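Local coordinates for glutamate receptor 1 (Adineta vaga, PDB 4IO2), which binds glutamate through its clamshell ligand-binding domain and probably opens a ligand-gated ion channel in the membrane, at residues E16-F20 / T183-V187; I109-K113 / Y192-T196; T188-C193 / T244-P248. All coordinates share one frame; numbering follows the deposited sequence.

Contact 1: residues E16-F20 / T183-V187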
loop_
_atom_site.group_PDB
_atom_site.type_symbol
_atom_site.label_atom_id
_atom_site.label_comp_id
_atom_site.label_asym_id
_atom_site.label_seq_id
_atom_site.Cartn_x
_atom_site.Cartn_y
_atom_site.Cartn_z
ATOM N N GLU A 16 5.934 3.784 21.448
ATOM C CA GLU A 16 4.906 3.026 22.138
ATOM C C GLU A 16 3.552 3.135 21.427
ATOM O O GLU A 16 3.055 4.230 21.184
ATOM C CB GLU A 16 4.799 3.499 23.603
ATOM C CG GLU A 16 3.799 2.696 24.436
ATOM C CD GLU A 16 3.766 3.041 25.902
ATOM O OE1 GLU A 16 4.544 3.915 26.333
ATOM O OE2 GLU A 16 2.943 2.435 26.643
ATOM N N SER A 17 2.929 1.982 21.195
ATOM C CA SER A 17 1.611 1.908 20.572
ATOM C C SER A 17 1.175 0.448 20.615
ATOM O O SER A 17 1.680 -0.358 19.838
ATOM C CB SER A 17 1.656 2.356 19.130
ATOM O OG SER A 17 0.351 2.337 18.613
ATOM N N VAL A 18 0.275 0.079 21.522
ATOM C CA VAL A 18 -0.162 -1.288 21.605
ATOM C C VAL A 18 -1.008 -1.655 20.426
ATOM O O VAL A 18 -1.858 -0.887 20.016
ATOM C CB VAL A 18 -0.877 -1.633 22.951
ATOM C CG1 VAL A 18 -0.009 -1.275 24.121
ATOM C CG2 VAL A 18 -2.263 -0.930 23.113
ATOM N N PRO A 19 -0.810 -2.873 19.860
ATOM C CA PRO A 19 0.128 -3.969 20.139
ATOM C C PRO A 19 1.325 -3.997 19.165
ATOM O O PRO A 19 1.951 -5.046 18.993
ATOM C CB PRO A 19 -0.766 -5.186 19.953
ATOM C CG PRO A 19 -1.533 -4.787 18.680
ATOM C CD PRO A 19 -1.780 -3.292 18.828
ATOM N N PHE A 20 1.635 -2.859 18.538
ATOM C CA PHE A 20 2.842 -2.717 17.729
ATOM C C PHE A 20 4.083 -2.745 18.603
ATOM O O PHE A 20 4.995 -3.575 18.366
ATOM C CB PHE A 20 2.788 -1.427 16.914
ATOM C CG PHE A 20 1.961 -1.530 15.634
ATOM C CD1 PHE A 20 2.389 -2.338 14.602
ATOM C CD2 PHE A 20 0.752 -0.879 15.509
ATOM C CE1 PHE A 20 1.646 -2.434 13.416
ATOM C CE2 PHE A 20 -0.012 -0.962 14.341
ATOM C CZ PHE A 20 0.445 -1.746 13.305
ATOM N N THR A 183 -4.954 -0.195 15.291
ATOM C CA THR A 183 -4.894 0.039 16.730
ATOM C C THR A 183 -6.273 0.469 17.309
ATOM O O THR A 183 -6.571 0.153 18.465
ATOM C CB THR A 183 -3.797 1.071 17.095
ATOM O OG1 THR A 183 -3.964 2.273 16.305
ATOM C CG2 THR A 183 -2.395 0.458 16.894
ATOM N N ALA A 184 -7.098 1.182 16.529
ATOM C CA ALA A 184 -8.429 1.591 17.014
ATOM C C ALA A 184 -9.265 0.336 17.284
ATOM O O ALA A 184 -9.941 0.241 18.305
ATOM C CB ALA A 184 -9.135 2.463 15.971
ATOM N N GLU A 185 -9.218 -0.625 16.361
ATOM C CA GLU A 185 -9.945 -1.883 16.560
ATOM C C GLU A 185 -9.371 -2.606 17.781
ATOM O O GLU A 185 -10.106 -3.131 18.614
ATOM C CB GLU A 185 -9.765 -2.784 15.342
ATOM C CG GLU A 185 -10.597 -2.380 14.137
ATOM C CD GLU A 185 -10.263 -3.203 12.874
ATOM O OE1 GLU A 185 -9.290 -4.028 12.882
ATOM O OE2 GLU A 185 -10.997 -3.048 11.861
ATOM N N TYR A 186 -8.050 -2.697 17.879
ATOM C CA TYR A 186 -7.459 -3.412 18.992
ATOM C C TYR A 186 -7.921 -2.828 20.327
ATOM O O TYR A 186 -8.323 -3.569 21.235
ATOM C CB TYR A 186 -5.932 -3.400 18.890
ATOM C CG TYR A 186 -5.275 -4.132 20.030
ATOM C CD1 TYR A 186 -5.122 -5.514 20.011
ATOM C CD2 TYR A 186 -4.806 -3.444 21.126
ATOM C CE1 TYR A 186 -4.546 -6.183 21.096
ATOM C CE2 TYR A 186 -4.254 -4.094 22.204
ATOM C CZ TYR A 186 -4.116 -5.443 22.192
ATOM O OH TYR A 186 -3.524 -6.057 23.296
ATOM N N VAL A 187 -7.790 -1.523 20.485
ATOM C CA VAL A 187 -8.056 -0.882 21.757
ATOM C C VAL A 187 -9.534 -0.956 22.118
ATOM O O VAL A 187 -9.898 -1.236 23.262
ATOM C CB VAL A 187 -7.519 0.552 21.725
ATOM C CG1 VAL A 187 -8.085 1.359 22.851
ATOM C CG2 VAL A 187 -5.955 0.506 21.734
#
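Pro-19 lays the CB-CG-CD side of its ring over one face of the Tyr-186 ring, joining the loop 16-20 to helix 181-190. Its CG sits 4.0 Å from the centroid of the Tyr-186 ring and 14° off the ring normal, a CH-pi contact displaced slightly toward the rim. CD of Pro-19 follows over the base of the ring, 3.8 Å from CG of Tyr-186, while CB reaches the far end near CZ, so that pyrrolidine and phenol run past each other in opposite directions. The ring reaches the loop because chi1 of Tyr-186 is 180°, which swings CG directly opposite the backbone N and extends the side chain from the helix. Within the loop, the peptide bond before Pro-19 is cis. Val-18, in the conformer given, approaches the ring obliquely, its CG2 3.8 Å from CE2 of Tyr-186. One turn earlier on the helix, Thr-183 uses its methyl: CG2, anti to its carbonyl carbon, touches O of Val-18 at 3.4 Å and meets the edge of the Phe-20 ring at CD2, 3.7 Å away. OG of Ser-17 also lies beside this methyl, but its hydrogen bond goes to Asp-85, a glutamate-binding residue. Beyond the two segments Phe-20 meets Tyr-40 and Phe-242 edge-to-face. With an alanine in place of Tyr-186, Pro-19 would probably lose the surface on which its ring rests and Val-18 CG2 one of its apolar neighbours. The two segments meet by CH-pi and van der Waals contact, without a hydrogen bond between them, while the hydroxyl of Ser-17 is engaged by Asp-85 and so ties the loop to the glutamate site.

Contact 2: residues I109-K113 / Y192-T196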
loop_
_atom_site.group_PDB
_atom_site.type_symbol
_atom_site.label_atom_id
_atom_site.label_comp_id
_atom_site.label_asym_id
_atom_site.label_seq_id
_atom_site.Cartn_x
_atom_site.Cartn_y
_atom_site.Cartn_z
ATOM N N ILE A 109 -13.299 7.105 12.850
ATOM C CA ILE A 109 -13.778 7.963 13.895
ATOM C C ILE A 109 -14.009 7.160 15.195
ATOM O O ILE A 109 -14.715 6.157 15.180
ATOM C CB ILE A 109 -15.070 8.642 13.463
ATOM C CG1 ILE A 109 -14.844 9.494 12.199
ATOM C CG2 ILE A 109 -15.615 9.491 14.630
ATOM C CD1 ILE A 109 -16.110 9.947 11.477
ATOM N N LEU A 110 -13.392 7.628 16.288
ATOM C CA LEU A 110 -13.467 7.039 17.656
ATOM C C LEU A 110 -14.412 7.899 18.487
ATOM O O LEU A 110 -14.300 9.110 18.488
ATOM C CB LEU A 110 -12.065 7.044 18.294
ATOM C CG LEU A 110 -11.943 6.462 19.712
ATOM C CD1 LEU A 110 -12.189 4.997 19.718
ATOM C CD2 LEU A 110 -10.534 6.752 20.318
ATOM N N MET A 111 -15.257 7.241 19.283
ATOM C CA MET A 111 -16.256 7.964 20.080
ATOM C C MET A 111 -16.743 7.084 21.220
ATOM O O MET A 111 -16.468 5.884 21.237
ATOM C CB MET A 111 -17.448 8.322 19.194
ATOM C CG MET A 111 -18.285 7.127 18.688
ATOM S SD MET A 111 -19.697 7.684 17.679
ATOM C CE MET A 111 -20.758 6.242 17.658
ATOM N N ARG A 112 -17.475 7.665 22.168
ATOM C CA ARG A 112 -18.171 6.876 23.181
ATOM C C ARG A 112 -19.274 6.058 22.556
ATOM O O ARG A 112 -19.992 6.538 21.648
ATOM C CB ARG A 112 -18.835 7.793 24.201
ATOM C CG ARG A 112 -17.875 8.573 25.069
ATOM C CD ARG A 112 -18.692 9.507 26.027
ATOM N NE ARG A 112 -19.578 10.438 25.297
ATOM C CZ ARG A 112 -19.197 11.590 24.734
ATOM N NH1 ARG A 112 -17.920 11.979 24.802
ATOM N NH2 ARG A 112 -20.081 12.345 24.066
ATOM N N LYS A 113 -19.453 4.845 23.068
ATOM C CA LYS A 113 -20.638 4.063 22.703
ATOM C C LYS A 113 -21.916 4.873 22.864
ATOM O O LYS A 113 -22.052 5.593 23.838
ATOM C CB LYS A 113 -20.705 2.773 23.511
ATOM C CG LYS A 113 -19.841 1.745 22.914
ATOM C CD LYS A 113 -20.095 0.370 23.488
ATOM C CE LYS A 113 -19.262 -0.665 22.763
ATOM N NZ LYS A 113 -19.400 -2.022 23.385
ATOM N N TYR A 192 -10.692 -0.621 25.987
ATOM C CA TYR A 192 -11.758 0.348 26.237
ATOM C C TYR A 192 -13.065 -0.104 25.626
ATOM O O TYR A 192 -13.434 0.329 24.532
ATOM C CB TYR A 192 -11.372 1.729 25.707
ATOM C CG TYR A 192 -10.284 2.365 26.513
ATOM C CD1 TYR A 192 -10.570 3.080 27.643
ATOM C CD2 TYR A 192 -8.963 2.250 26.138
ATOM C CE1 TYR A 192 -9.570 3.661 28.380
ATOM C CE2 TYR A 192 -7.963 2.832 26.870
ATOM C CZ TYR A 192 -8.274 3.511 27.995
ATOM O OH TYR A 192 -7.281 4.082 28.737
ATOM N N CYS A 193 -13.762 -0.968 26.366
ATOM C CA CYS A 193 -14.931 -1.640 25.860
ATOM C C CYS A 193 -16.122 -0.687 25.681
ATOM O O CYS A 193 -17.080 -1.038 24.999
ATOM C CB CYS A 193 -15.285 -2.807 26.794
ATOM S SG CYS A 193 -13.930 -4.038 26.996
ATOM N N ASN A 194 -16.055 0.507 26.270
ATOM C CA ASN A 194 -17.128 1.491 26.146
ATOM C C ASN A 194 -16.839 2.620 25.153
ATOM O O ASN A 194 -17.548 3.635 25.073
ATOM C CB ASN A 194 -17.468 2.089 27.523
ATOM C CG ASN A 194 -17.943 1.045 28.511
ATOM O OD1 ASN A 194 -18.689 0.111 28.160
ATOM N ND2 ASN A 194 -17.534 1.211 29.770
ATOM N N LEU A 195 -15.764 2.452 24.402
ATOM C CA LEU A 195 -15.481 3.310 23.252
ATOM C C LEU A 195 -15.763 2.467 22.018
ATOM O O LEU A 195 -15.733 1.247 22.105
ATOM C CB LEU A 195 -14.005 3.788 23.249
ATOM C CG LEU A 195 -13.621 4.694 24.408
ATOM C CD1 LEU A 195 -12.185 5.165 24.287
ATOM C CD2 LEU A 195 -14.520 5.919 24.541
ATOM N N THR A 196 -15.993 3.108 20.876
ATOM C CA THR A 196 -16.331 2.411 19.634
ATOM C C THR A 196 -15.930 3.236 18.399
ATOM O O THR A 196 -15.510 4.392 18.522
ATOM C CB THR A 196 -17.837 2.045 19.590
ATOM O OG1 THR A 196 -18.060 1.039 18.584
ATOM C CG2 THR A 196 -18.715 3.279 19.342
HETATM O O HOH W 1 -19.923 -1.771 26.469
#
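Met-111 and Thr-196 form an antiparallel hydrogen-bonded pair, each using its backbone N and O on the other. N of Met-111 gives to O of Thr-196 at 3.0 Å, and N of Thr-196 returns a bond of 2.8 Å to O of Met-111. The two acceptors take a further, softer share: CA of Leu-110 is 3.5 Å from O of Thr-196, and CA of Leu-195 approaches O of Met-111. Beyond the non-hydrogen-bonded pair Arg-112 and Leu-195, N of Lys-113 gives a straight bond (175°) to O of Asn-194, 3.0 Å away, although it comes from above that carbonyl's plane. The extended Lys-113 chain then runs back along the type I turn 192-195, itself closed by N of Leu-195 on O of Tyr-192, and its NZ makes a weak bond to O of Cys-193. A water accepts from NZ of Lys-113 and donates to OD1 of Asn-194 at 2.8 Å, bridging the two side chains. The guanidinium of Arg-112 turns elsewhere, to a salt bridge with Asp-175 and the carbonyls of Leu-169 and Ile-174. On one face CG of Met-111 packs against CG2 of Thr-196 at 3.9 Å; CD1 of Leu-110 meets CB of Leu-195. The strand ends thus pair through ordinary sheet bonds, and Lys-113 adds a backbone bond to the turn; its ammonium probably eases the negative end of the Cys-193 carbonyl and reaches Asn-194 only through the water.

Contact 3: residues T188-C193 / T244-P248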
loop_
_atom_site.group_PDB
_atom_site.type_symbol
_atom_site.label_atom_id
_atom_site.label_comp_id
_atom_site.label_asym_id
_atom_site.label_seq_id
_atom_site.Cartn_x
_atom_site.Cartn_y
_atom_site.Cartn_z
ATOM N N THR A 188 -10.389 -0.722 21.140
ATOM C CA THR A 188 -11.834 -0.774 21.425
ATOM C C THR A 188 -12.341 -2.211 21.595
ATOM O O THR A 188 -13.383 -2.417 22.220
ATOM C CB THR A 188 -12.689 -0.030 20.345
ATOM O OG1 THR A 188 -12.471 -0.581 19.037
ATOM C CG2 THR A 188 -12.357 1.473 20.350
ATOM N N ASN A 189 -11.616 -3.200 21.063
ATOM C CA ASN A 189 -12.021 -4.605 21.251
ATOM C C ASN A 189 -11.369 -5.277 22.450
ATOM O O ASN A 189 -11.800 -6.348 22.867
ATOM C CB ASN A 189 -11.758 -5.442 20.005
ATOM C CG ASN A 189 -12.667 -5.095 18.858
ATOM O OD1 ASN A 189 -13.739 -4.533 19.059
ATOM N ND2 ASN A 189 -12.242 -5.417 17.644
ATOM N N ASN A 190 -10.401 -4.632 23.084
ATOM C CA ASN A 190 -9.668 -5.295 24.166
ATOM C C ASN A 190 -9.435 -4.506 25.429
ATOM O O ASN A 190 -9.163 -5.100 26.459
ATOM C CB ASN A 190 -8.294 -5.719 23.631
ATOM C CG ASN A 190 -8.392 -6.822 22.614
ATOM O OD1 ASN A 190 -8.598 -7.985 22.979
ATOM N ND2 ASN A 190 -8.281 -6.475 21.327
ATOM N N ILE A 191 -9.497 -3.178 25.369
ATOM C CA ILE A 191 -9.093 -2.355 26.520
ATOM C C ILE A 191 -10.169 -1.389 26.940
ATOM O O ILE A 191 -10.505 -1.353 28.115
ATOM C CB ILE A 191 -7.772 -1.614 26.265
ATOM C CG1 ILE A 191 -6.678 -2.670 26.016
ATOM C CG2 ILE A 191 -7.427 -0.686 27.431
ATOM C CD1 ILE A 191 -5.490 -2.095 25.397
ATOM N N TYR A 192 -10.692 -0.621 25.987
ATOM C CA TYR A 192 -11.758 0.348 26.237
ATOM C C TYR A 192 -13.065 -0.104 25.626
ATOM O O TYR A 192 -13.434 0.329 24.532
ATOM C CB TYR A 192 -11.372 1.729 25.707
ATOM C CG TYR A 192 -10.284 2.365 26.513
ATOM C CD1 TYR A 192 -10.570 3.080 27.643
ATOM C CD2 TYR A 192 -8.963 2.250 26.138
ATOM C CE1 TYR A 192 -9.570 3.661 28.380
ATOM C CE2 TYR A 192 -7.963 2.832 26.870
ATOM C CZ TYR A 192 -8.274 3.511 27.995
ATOM O OH TYR A 192 -7.281 4.082 28.737
ATOM N N CYS A 193 -13.762 -0.968 26.366
ATOM C CA CYS A 193 -14.931 -1.640 25.860
ATOM C C CYS A 193 -16.122 -0.687 25.681
ATOM O O CYS A 193 -17.080 -1.038 24.999
ATOM C CB CYS A 193 -15.285 -2.807 26.794
ATOM S SG CYS A 193 -13.930 -4.038 26.996
ATOM N N THR A 244 -7.051 -10.613 18.570
ATOM C CA THR A 244 -7.701 -10.778 19.846
ATOM C C THR A 244 -8.917 -9.853 20.025
ATOM O O THR A 244 -8.915 -8.720 19.560
ATOM C CB THR A 244 -6.637 -10.416 20.928
ATOM O OG1 THR A 244 -5.389 -11.079 20.609
ATOM C CG2 THR A 244 -7.149 -10.802 22.390
ATOM N N LYS A 245 -9.931 -10.334 20.745
ATOM C CA LYS A 245 -11.099 -9.541 21.102
ATOM C C LYS A 245 -11.604 -9.963 22.479
ATOM O O LYS A 245 -12.387 -10.905 22.586
ATOM C CB LYS A 245 -12.183 -9.748 20.050
ATOM C CG LYS A 245 -13.397 -8.911 20.170
ATOM C CD LYS A 245 -14.170 -8.976 18.835
ATOM C CE LYS A 245 -13.230 -9.117 17.624
ATOM N NZ LYS A 245 -13.941 -8.974 16.321
ATOM N N ALA A 246 -11.133 -9.263 23.513
ATOM C CA ALA A 246 -11.441 -9.580 24.924
ATOM C C ALA A 246 -12.775 -9.032 25.390
ATOM O O ALA A 246 -13.389 -9.573 26.317
ATOM C CB ALA A 246 -10.326 -9.003 25.835
ATOM N N CYS A 247 -13.215 -7.917 24.832
ATOM C CA CYS A 247 -14.417 -7.241 25.327
ATOM C C CYS A 247 -15.621 -8.108 25.032
ATOM O O CYS A 247 -15.664 -8.772 24.000
ATOM C CB CYS A 247 -14.587 -5.868 24.664
ATOM S SG CYS A 247 -13.371 -4.560 25.112
ATOM N N PRO A 248 -16.599 -8.122 25.944
ATOM C CA PRO A 248 -17.743 -9.012 25.778
ATOM C C PRO A 248 -18.667 -8.594 24.651
ATOM O O PRO A 248 -18.475 -7.565 23.995
ATOM C CB PRO A 248 -18.463 -8.906 27.122
ATOM C CG PRO A 248 -18.118 -7.625 27.663
ATOM C CD PRO A 248 -16.721 -7.292 27.150
ATOM O OXT PRO A 248 -19.639 -9.300 24.389
HETATM O O HOH W 2 -9.687 -6.883 17.598
#
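Asn-190 reaches the C-terminal tail with both ends of its side-chain amide. CB leaves the backbone with CG anti to the carbonyl carbon (chi1 -69°), and this brings the amide up to residues 244-246. CG lies 3.6 Å from O of Thr-244. On one branch OD1 accepts from N of Ala-246 at 2.9 Å, the donor standing well above the amide plane, and also touches CG2 of Thr-244 and CB of Ala-246. On the other, ND2 gives a bond of 2.9 Å to O of Thr-244, which lies close to the plane of the asparagine amide; ND2 also bonds to O of Tyr-186, one helical turn back. O of Thr-244 has a second donor, a water held by ND2 of Asn-189. Alongside, the aliphatic part of Lys-245 runs with Asn-189, CG 3.8 Å from its CB. N of Cys-247 then bonds to O of Asn-189 at 2.9 Å, and SG of Cys-247 closes the disulfide with SG of Cys-193 at a chi3 of -84°. A disulfide tying the loop after this helix to the chain's C-terminal end is a familiar feature of ionotropic glutamate receptor ligand-binding domains.

In the fold
Contacts 1 and 3 lie on helix 181-190, and contact 2 on the turn and strand that follow it. Contact 1 uses the middle of the helix and contact 3 its last part, their centres about 11 Å apart; contact 2, about 14 Å from contact 1 and 10 Å from contact 3 between centres, shares Tyr-192 and Cys-193 with contact 3 and places strand 195-198 beside strand 103-112 in the antiparallel sheet. Along the chain, contacts 1 and 2 interlace, and contact 3 follows contact 1. Neighbouring contacts also touch: Ile-191 packs on Tyr-186, and Thr-188 on Leu-110. One short region thus joins an early loop, a sheet strand and the C-terminal tail, near the glutamate pocket at contact 1.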